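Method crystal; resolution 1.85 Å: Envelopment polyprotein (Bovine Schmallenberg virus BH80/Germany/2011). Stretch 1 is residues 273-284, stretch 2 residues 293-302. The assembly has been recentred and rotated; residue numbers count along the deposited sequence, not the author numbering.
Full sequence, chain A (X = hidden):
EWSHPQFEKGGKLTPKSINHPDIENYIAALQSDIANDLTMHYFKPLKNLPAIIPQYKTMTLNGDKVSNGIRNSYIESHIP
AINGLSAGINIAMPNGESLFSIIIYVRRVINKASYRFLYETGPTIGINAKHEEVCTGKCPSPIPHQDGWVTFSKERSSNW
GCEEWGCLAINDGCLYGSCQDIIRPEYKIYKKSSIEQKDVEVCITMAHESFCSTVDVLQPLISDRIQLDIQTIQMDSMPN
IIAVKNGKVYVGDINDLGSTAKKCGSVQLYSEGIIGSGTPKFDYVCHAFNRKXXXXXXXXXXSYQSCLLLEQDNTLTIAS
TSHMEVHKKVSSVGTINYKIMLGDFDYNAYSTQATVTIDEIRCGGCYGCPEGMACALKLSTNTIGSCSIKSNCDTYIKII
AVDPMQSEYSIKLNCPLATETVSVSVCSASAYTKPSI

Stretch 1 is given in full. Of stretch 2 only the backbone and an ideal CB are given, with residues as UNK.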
ATOM      1  N   GLY A 273     -32.625   1.100  -3.190  1.00 51.63           N
ATOM      2  CA  GLY A 273     -32.952   1.603  -4.511  1.00 45.49           C
ATOM      3  C   GLY A 273     -31.761   1.634  -5.438  1.00 39.57           C
ATOM      4  O   GLY A 273     -30.849   0.806  -5.283  1.00 40.02           O
ATOM      5  N   ILE A 274     -31.743   2.575  -6.388  1.00 34.93           N
ATOM      6  CA  ILE A 274     -30.652   2.738  -7.339  1.00 37.12           C
ATOM      7  C   ILE A 274     -30.093   4.147  -7.224  1.00 35.73           C
ATOM      8  O   ILE A 274     -30.821   5.113  -6.958  1.00 35.97           O
ATOM      9  CB  ILE A 274     -31.094   2.476  -8.785  1.00 46.34           C
ATOM     10  CG1 ILE A 274     -31.880   1.193  -8.870  1.00 51.74           C
ATOM     11  CG2 ILE A 274     -29.893   2.374  -9.695  1.00 46.33           C
ATOM     12  CD1 ILE A 274     -32.272   0.882 -10.288  1.00 54.71           C
ATOM     13  N   ILE A 275     -28.782   4.250  -7.459  1.00 32.74           N
ATOM     14  CA  ILE A 275     -28.018   5.495  -7.440  1.00 31.17           C
ATOM     15  C   ILE A 275     -27.427   5.667  -8.826  1.00 27.82           C
ATOM     16  O   ILE A 275     -26.760   4.760  -9.334  1.00 28.40           O
ATOM     17  CB  ILE A 275     -26.880   5.455  -6.386  1.00 32.34           C
ATOM     18  CG1 ILE A 275     -27.453   5.253  -4.981  1.00 35.57           C
ATOM     19  CG2 ILE A 275     -26.025   6.749  -6.485  1.00 31.84           C
ATOM     20  CD1 ILE A 275     -26.368   5.115  -3.860  1.00 37.28           C
ATOM     21  N   GLY A 276     -27.631   6.842  -9.427  1.00 27.44           N
ATOM     22  CA  GLY A 276     -26.916   7.122 -10.659  1.00 28.34           C
ATOM     23  C   GLY A 276     -26.973   8.621 -10.867  1.00 23.58           C
ATOM     24  O   GLY A 276     -27.618   9.329 -10.103  1.00 25.65           O
ATOM     25  N   SER A 277     -26.227   9.115 -11.818  1.00 25.95           N
ATOM     26  CA  SER A 277     -26.332  10.547 -12.085  1.00 28.70           C
ATOM     27  C   SER A 277     -26.139  10.763 -13.582  1.00 29.16           C
ATOM     28  O   SER A 277     -25.824   9.830 -14.325  1.00 26.89           O
ATOM     29  CB  SER A 277     -25.350  11.353 -11.236  1.00 31.15           C
ATOM     30  OG  SER A 277     -24.058  11.030 -11.605  1.00 32.48           O
ATOM     31  N   GLY A 278     -26.350  12.009 -14.031  1.00 28.84           N
ATOM     32  CA  GLY A 278     -26.131  12.307 -15.436  1.00 26.05           C
ATOM     33  C   GLY A 278     -27.246  13.217 -15.929  1.00 29.23           C
ATOM     34  O   GLY A 278     -28.236  13.404 -15.222  1.00 29.04           O
ATOM     35  N   THR A 279     -27.095  13.737 -17.140  1.00 28.53           N
ATOM     36  CA  THR A 279     -28.071  14.613 -17.802  1.00 29.10           C
ATOM     37  C   THR A 279     -28.860  13.788 -18.804  1.00 24.70           C
ATOM     38  O   THR A 279     -28.266  13.292 -19.776  1.00 26.93           O
ATOM     39  CB  THR A 279     -27.343  15.739 -18.510  1.00 31.56           C
ATOM     40  OG1 THR A 279     -26.614  16.482 -17.538  1.00 35.38           O
ATOM     41  CG2 THR A 279     -28.373  16.686 -19.265  1.00 32.53           C
ATOM     42  N   PRO A 280     -30.149  13.529 -18.582  1.00 25.32           N
ATOM     43  CA  PRO A 280     -30.903  12.698 -19.527  1.00 25.82           C
ATOM     44  C   PRO A 280     -30.865  13.260 -20.931  1.00 26.56           C
ATOM     45  O   PRO A 280     -30.878  14.480 -21.131  1.00 26.50           O
ATOM     46  CB  PRO A 280     -32.320  12.730 -18.968  1.00 24.38           C
ATOM     47  CG  PRO A 280     -32.067  12.811 -17.466  1.00 28.39           C
ATOM     48  CD  PRO A 280     -30.925  13.787 -17.356  1.00 26.02           C
ATOM     49  N   LYS A 281     -30.842  12.355 -21.902  1.00 24.75           N
ATOM     50  CA  LYS A 281     -30.951  12.756 -23.295  1.00 26.93           C
ATOM     51  C   LYS A 281     -32.441  12.807 -23.583  1.00 25.88           C
ATOM     52  O   LYS A 281     -33.047  11.796 -23.942  1.00 26.57           O
ATOM     53  CB  LYS A 281     -30.260  11.767 -24.213  1.00 30.95           C
ATOM     54  CG  LYS A 281     -28.736  11.789 -24.126  1.00 37.41           C
ATOM     55  CD  LYS A 281     -28.272  10.789 -25.163  1.00 43.21           C
ATOM     56  CE  LYS A 281     -26.902  11.106 -25.683  1.00 49.05           C
ATOM     57  NZ  LYS A 281     -26.546  10.136 -26.763  1.00 49.43           N
ATOM     58  N   PHE A 282     -33.011  14.008 -23.448  1.00 26.22           N
ATOM     59  CA  PHE A 282     -34.453  14.240 -23.462  1.00 25.21           C
ATOM     60  C   PHE A 282     -34.804  15.207 -24.590  1.00 25.32           C
ATOM     61  O   PHE A 282     -34.188  16.278 -24.705  1.00 24.77           O
ATOM     62  CB  PHE A 282     -34.885  14.872 -22.119  1.00 23.62           C
ATOM     63  CG  PHE A 282     -36.248  15.575 -22.175  1.00 27.65           C
ATOM     64  CD1 PHE A 282     -37.402  14.875 -22.538  1.00 26.44           C
ATOM     65  CD2 PHE A 282     -36.366  16.906 -21.801  1.00 27.27           C
ATOM     66  CE1 PHE A 282     -38.693  15.549 -22.587  1.00 28.75           C
ATOM     67  CE2 PHE A 282     -37.625  17.565 -21.836  1.00 27.80           C
ATOM     68  CZ  PHE A 282     -38.773  16.863 -22.202  1.00 30.13           C
ATOM     69  N   ASP A 283     -35.780  14.836 -25.397  1.00 23.85           N
ATOM     70  CA  ASP A 283     -36.357  15.751 -26.386  1.00 24.15           C
ATOM     71  C   ASP A 283     -37.799  15.323 -26.567  1.00 25.09           C
ATOM     72  O   ASP A 283     -38.293  14.420 -25.879  1.00 26.38           O
ATOM     73  CB  ASP A 283     -35.511  15.721 -27.701  1.00 26.27           C
ATOM     74  CG  ASP A 283     -35.550  17.052 -28.467  1.00 27.14           C
ATOM     75  OD1 ASP A 283     -36.560  17.774 -28.317  1.00 24.50           O
ATOM     76  OD2 ASP A 283     -34.606  17.343 -29.254  1.00 26.04           O
ATOM     77  N   TYR A 284     -38.509  15.981 -27.490  1.00 24.61           N
ATOM     78  CA  TYR A 284     -39.886  15.596 -27.690  1.00 26.72           C
ATOM     79  C   TYR A 284     -40.297  15.916 -29.129  1.00 28.49           C
ATOM     80  O   TYR A 284     -39.690  16.773 -29.796  1.00 24.48           O
ATOM     81  CB  TYR A 284     -40.811  16.348 -26.705  1.00 28.50           C
ATOM     82  CG  TYR A 284     -40.821  17.885 -26.835  1.00 26.82           C
ATOM     83  CD1 TYR A 284     -39.892  18.665 -26.137  1.00 28.06           C
ATOM     84  CD2 TYR A 284     -41.770  18.544 -27.610  1.00 27.87           C
ATOM     85  CE1 TYR A 284     -39.887  20.032 -26.228  1.00 27.25           C
ATOM     86  CE2 TYR A 284     -41.760  19.941 -27.724  1.00 26.75           C
ATOM     87  CZ  TYR A 284     -40.845  20.666 -27.027  1.00 28.05           C
ATOM     88  OH  TYR A 284     -40.816  22.023 -27.126  1.00 28.69           O
ATOM     89  N   UNK A 293     -44.889  13.636 -27.582  1.00 31.00           N
ATOM     90  CA  UNK A 293     -44.163  12.387 -27.264  1.00 31.31           C
ATOM     91  C   UNK A 293     -42.801  12.711 -26.704  1.00 31.18           C
ATOM     92  O   UNK A 293     -42.034  13.444 -27.331  1.00 29.43           O
ATOM     93  CB  UNK A 293     -44.021  11.497 -28.500  1.00 31.31           C
ATOM     94  N   UNK A 294     -42.467  12.094 -25.558  1.00 30.29           N
ATOM     95  CA  UNK A 294     -41.168  12.239 -24.918  1.00 31.82           C
ATOM     96  C   UNK A 294     -40.202  11.265 -25.568  1.00 32.89           C
ATOM     97  O   UNK A 294     -40.520  10.079 -25.713  1.00 30.94           O
ATOM     98  CB  UNK A 294     -41.259  12.000 -23.410  1.00 31.82           C
ATOM     99  N   UNK A 295     -39.047  11.769 -26.019  1.00 29.15           N
ATOM    100  CA  UNK A 295     -37.993  10.909 -26.562  1.00 30.24           C
ATOM    101  C   UNK A 295     -36.882  10.894 -25.536  1.00 28.08           C
ATOM    102  O   UNK A 295     -36.330  11.946 -25.201  1.00 28.68           O
ATOM    103  CB  UNK A 295     -37.494  11.393 -27.925  1.00 30.24           C
ATOM    104  N   UNK A 296     -36.602   9.721 -24.946  1.00 28.10           N
ATOM    105  CA  UNK A 296     -35.654   9.617 -23.859  1.00 29.64           C
ATOM    106  C   UNK A 296     -34.624   8.573 -24.299  1.00 29.41           C
ATOM    107  O   UNK A 296     -34.953   7.390 -24.393  1.00 29.81           O
ATOM    108  CB  UNK A 296     -36.334   9.242 -22.541  1.00 29.64           C
ATOM    109  N   UNK A 297     -33.428   9.028 -24.684  1.00 29.50           N
ATOM    110  CA  UNK A 297     -32.435   8.108 -25.232  1.00 27.50           C
ATOM    111  C   UNK A 297     -31.413   7.690 -24.193  1.00 27.24           C
ATOM    112  O   UNK A 297     -30.632   6.762 -24.455  1.00 26.94           O
ATOM    113  CB  UNK A 297     -31.724   8.747 -26.426  1.00 27.50           C
ATOM    114  N   UNK A 298     -31.387   8.357 -23.046  1.00 26.07           N
ATOM    115  CA  UNK A 298     -30.503   7.938 -21.972  1.00 27.97           C
ATOM    116  C   UNK A 298     -30.994   8.644 -20.725  1.00 27.29           C
ATOM    117  O   UNK A 298     -31.486   9.761 -20.811  1.00 26.67           O
ATOM    118  CB  UNK A 298     -29.037   8.258 -22.270  1.00 27.97           C
ATOM    119  N   UNK A 299     -30.912   7.964 -19.579  1.00 25.53           N
ATOM    120  CA  UNK A 299     -31.231   8.618 -18.313  1.00 25.03           C
ATOM    121  C   UNK A 299     -29.961   8.926 -17.543  1.00 25.37           C
ATOM    122  O   UNK A 299     -29.431  10.055 -17.590  1.00 23.64           O
ATOM    123  CB  UNK A 299     -32.163   7.745 -17.471  1.00 25.03           C
ATOM    124  N   UNK A 300     -29.435   7.919 -16.816  1.00 25.90           N
ATOM    125  CA  UNK A 300     -28.146   8.106 -16.188  1.00 24.26           C
ATOM    126  C   UNK A 300     -27.035   7.920 -17.218  1.00 26.89           C
ATOM    127  O   UNK A 300     -27.213   7.238 -18.221  1.00 28.44           O
ATOM    128  CB  UNK A 300     -27.971   7.136 -15.018  1.00 24.26           C
ATOM    129  N   UNK A 301     -25.832   8.404 -16.880  1.00 26.80           N
ATOM    130  CA  UNK A 301     -24.608   7.851 -17.457  1.00 27.34           C
ATOM    131  C   UNK A 301     -24.306   6.497 -16.815  1.00 27.57           C
ATOM    132  O   UNK A 301     -24.523   6.317 -15.621  1.00 28.97           O
ATOM    133  CB  UNK A 301     -23.433   8.813 -17.267  1.00 27.34           C
ATOM    134  N   UNK A 302     -23.817   5.533 -17.601  1.00 27.17           N
ATOM    135  CA  UNK A 302     -23.462   4.217 -17.032  1.00 28.68           C
ATOM    136  C   UNK A 302     -22.152   3.783 -17.659  1.00 31.26           C
ATOM    137  O   UNK A 302     -22.073   3.619 -18.872  1.00 33.69           O
ATOM    138  CB  UNK A 302     -24.556   3.176 -17.276  1.00 28.68           C
TER

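Residues 293 to 296 run antiparallel to strand 281-284, their axes 156° apart and 4.5 Å at closest approach. As in any extended strand, side chains alternate, here between the face that carries Phe282 and Tyr284 and the face that carries Asp283.

At position 293 the CB points sideways and nothing of stretch 1 lies within 5.5 Å of it, so almost any residue would do. It is Asp293; its backbone O meets Tyr284 CA at 3.1 Å in a CA-H...O contact.

Position 294 pairs with Tyr284 without hydrogen bonds, on the face of Phe282, and its ideal CB lies 4.5 Å from Phe282 CE1. Phi/psi of -84/128 is ordinary for a strand; a branched or other apolar side chain would suit. Val294 places CG1 3.9 Å from Phe282 CE1, at the edge of the ring.

Position 295 is the hydrogen-bonded partner of Asp283: its N donates to Asp283 O at 2.8 Å, and Asp283 N donates to its O at 2.9 Å. The CB shares the face of Asp283, whose carboxylate leads away and accepts from Tyr284 N through OD1 (2.8 Å). Polar and beta-branched residues are both plausible. The residue is Ile295, with CG1 4.1 Å from Tyr284 CA.

At 296 the CB returns to the Phe282 face, 5.4 Å from Phe282 CA, leaving room for a longer apolar chain to reach Phe282 or Pro280. Leu296 does both through CD1, 4.0 Å from Phe282 CB and 4.3 Å from Pro280 CB.

Position 297 is a corner, phi/psi -99/-12, with a sideways CB 4.0 Å from Lys281 CB. Its N donates to Lys281 O at 2.9 Å, a bond open to any residue except proline. Arg297 leads its end away to partners elsewhere in the structure.

At 298 the ideal CB is 3.9 Å from Lys281 CD. Acidic or long, flexible polar chains would look natural beside a lysine. Arg298 instead brings a like charge, NH1 lying 4.0 Å from Lys281 NZ, while Lys281 CE covers one guanidinium face. Its NE donates to water 3 at 2.8 Å, and that water donates to Thr279 O at 2.8 Å, bridging the stretches.

At 299 the CB points away, so stretch 1 hardly constrains the choice; Cys299 is bonded covalently elsewhere in the structure.

Position 300 has a sideways CB 4.5 Å from Gly276 CA, where the absence of a side chain leaves a flat surface suited to an aromatic or a broad aliphatic group. Phe300 fills it: Gly276 CA sits 3.5 Å from the ring centroid, 5° off the normal, and Ile274 CG2 approaches the ring edge, 4.2 Å from CE2. A CB on Gly276 would come within 2.2 Å of Phe300 CD2.

At 301 the N donates to Ser277 O at 2.9 Å, and a short polar acceptor could reach the backbone near Gly278. Asp301 OD2 lies 3.4 Å from Gly278 CA and accepts from water 2 at 2.5 Å, which in turn accepts from Thr279 N at 3.1 Å.

Position 302 is out of reach and unconstrained here; it is Asn302.

Stretch 2 (293-302) DVILRRCFDN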
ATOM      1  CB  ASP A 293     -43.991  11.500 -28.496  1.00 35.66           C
ATOM      2  CG  ASP A 293     -45.302  11.157 -29.172  1.00 42.88           C
ATOM      3  OD1 ASP A 293     -46.290  10.792 -28.497  1.00 46.03           O
ATOM      4  OD2 ASP A 293     -45.363  11.247 -30.415  1.00 45.80           O
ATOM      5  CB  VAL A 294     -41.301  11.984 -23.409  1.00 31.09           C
ATOM      6  CG1 VAL A 294     -39.949  11.843 -22.735  1.00 28.45           C
ATOM      7  CG2 VAL A 294     -42.117  13.139 -22.775  1.00 33.89           C
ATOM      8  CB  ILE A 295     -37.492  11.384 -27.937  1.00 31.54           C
ATOM      9  CG1 ILE A 295     -38.663  11.890 -28.833  1.00 35.09           C
ATOM     10  CG2 ILE A 295     -36.583  10.249 -28.609  1.00 33.73           C
ATOM     11  CD1 ILE A 295     -39.441  10.827 -29.495  1.00 36.11           C
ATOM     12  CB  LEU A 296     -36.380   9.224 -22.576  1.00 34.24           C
ATOM     13  CG  LEU A 296     -35.719   9.563 -21.261  1.00 38.16           C
ATOM     14  CD1 LEU A 296     -35.708  11.094 -21.145  1.00 37.70           C
ATOM     15  CD2 LEU A 296     -36.593   8.954 -20.195  1.00 39.82           C
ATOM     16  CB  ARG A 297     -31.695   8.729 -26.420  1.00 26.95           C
ATOM     17  CG  ARG A 297     -32.576   8.990 -27.657  1.00 29.70           C
ATOM     18  CD  ARG A 297     -31.945  10.107 -28.539  1.00 31.67           C
ATOM     19  NE  ARG A 297     -32.867  10.384 -29.662  1.00 35.17           N
ATOM     20  CZ  ARG A 297     -32.880   9.743 -30.845  1.00 38.87           C
ATOM     21  NH1 ARG A 297     -31.985   8.798 -31.139  1.00 35.34           N
ATOM     22  NH2 ARG A 297     -33.805  10.054 -31.753  1.00 35.26           N
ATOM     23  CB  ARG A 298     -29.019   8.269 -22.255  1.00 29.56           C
ATOM     24  CG  ARG A 298     -28.016   7.538 -21.340  1.00 32.10           C
ATOM     25  CD  ARG A 298     -26.582   7.776 -21.813  1.00 35.18           C
ATOM     26  NE  ARG A 298     -26.183   9.146 -21.521  1.00 37.62           N
ATOM     27  CZ  ARG A 298     -25.313   9.860 -22.239  1.00 40.70           C
ATOM     28  NH1 ARG A 298     -24.729   9.312 -23.311  1.00 41.79           N
ATOM     29  NH2 ARG A 298     -25.069  11.136 -21.909  1.00 40.88           N
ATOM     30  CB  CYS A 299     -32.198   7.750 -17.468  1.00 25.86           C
ATOM     31  SG  CYS A 299     -32.712   8.577 -15.918  1.00 28.41           S
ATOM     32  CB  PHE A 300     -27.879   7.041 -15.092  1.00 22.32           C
ATOM     33  CG  PHE A 300     -28.881   7.006 -13.922  1.00 24.99           C
ATOM     34  CD1 PHE A 300     -29.454   8.165 -13.410  1.00 26.42           C
ATOM     35  CD2 PHE A 300     -29.138   5.796 -13.266  1.00 27.38           C
ATOM     36  CE1 PHE A 300     -30.338   8.118 -12.307  1.00 29.77           C
ATOM     37  CE2 PHE A 300     -30.037   5.743 -12.170  1.00 27.73           C
ATOM     38  CZ  PHE A 300     -30.608   6.894 -11.677  1.00 29.14           C
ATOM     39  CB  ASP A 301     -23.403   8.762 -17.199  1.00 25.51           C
ATOM     40  CG  ASP A 301     -23.532  10.138 -17.882  1.00 33.31           C
ATOM     41  OD1 ASP A 301     -23.691  10.155 -19.116  1.00 35.37           O
ATOM     42  OD2 ASP A 301     -23.411  11.175 -17.182  1.00 33.71           O
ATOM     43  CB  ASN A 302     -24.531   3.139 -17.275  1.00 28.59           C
ATOM     44  CG  ASN A 302     -24.258   1.817 -16.481  1.00 28.81           C
ATOM     45  OD1 ASN A 302     -23.155   1.617 -15.901  1.00 27.40           O
ATOM     46  ND2 ASN A 302     -25.263   0.953 -16.415  1.00 29.60           N
TER
HETATM   47  O   HOH W   1     -24.300   7.293 -13.080  1.00 24.71           O
HETATM   48  O   HOH W   2     -24.438  13.053 -18.527  1.00 36.54           O
HETATM   49  O   HOH W   3     -27.477  10.583 -19.547  1.00 45.70           O
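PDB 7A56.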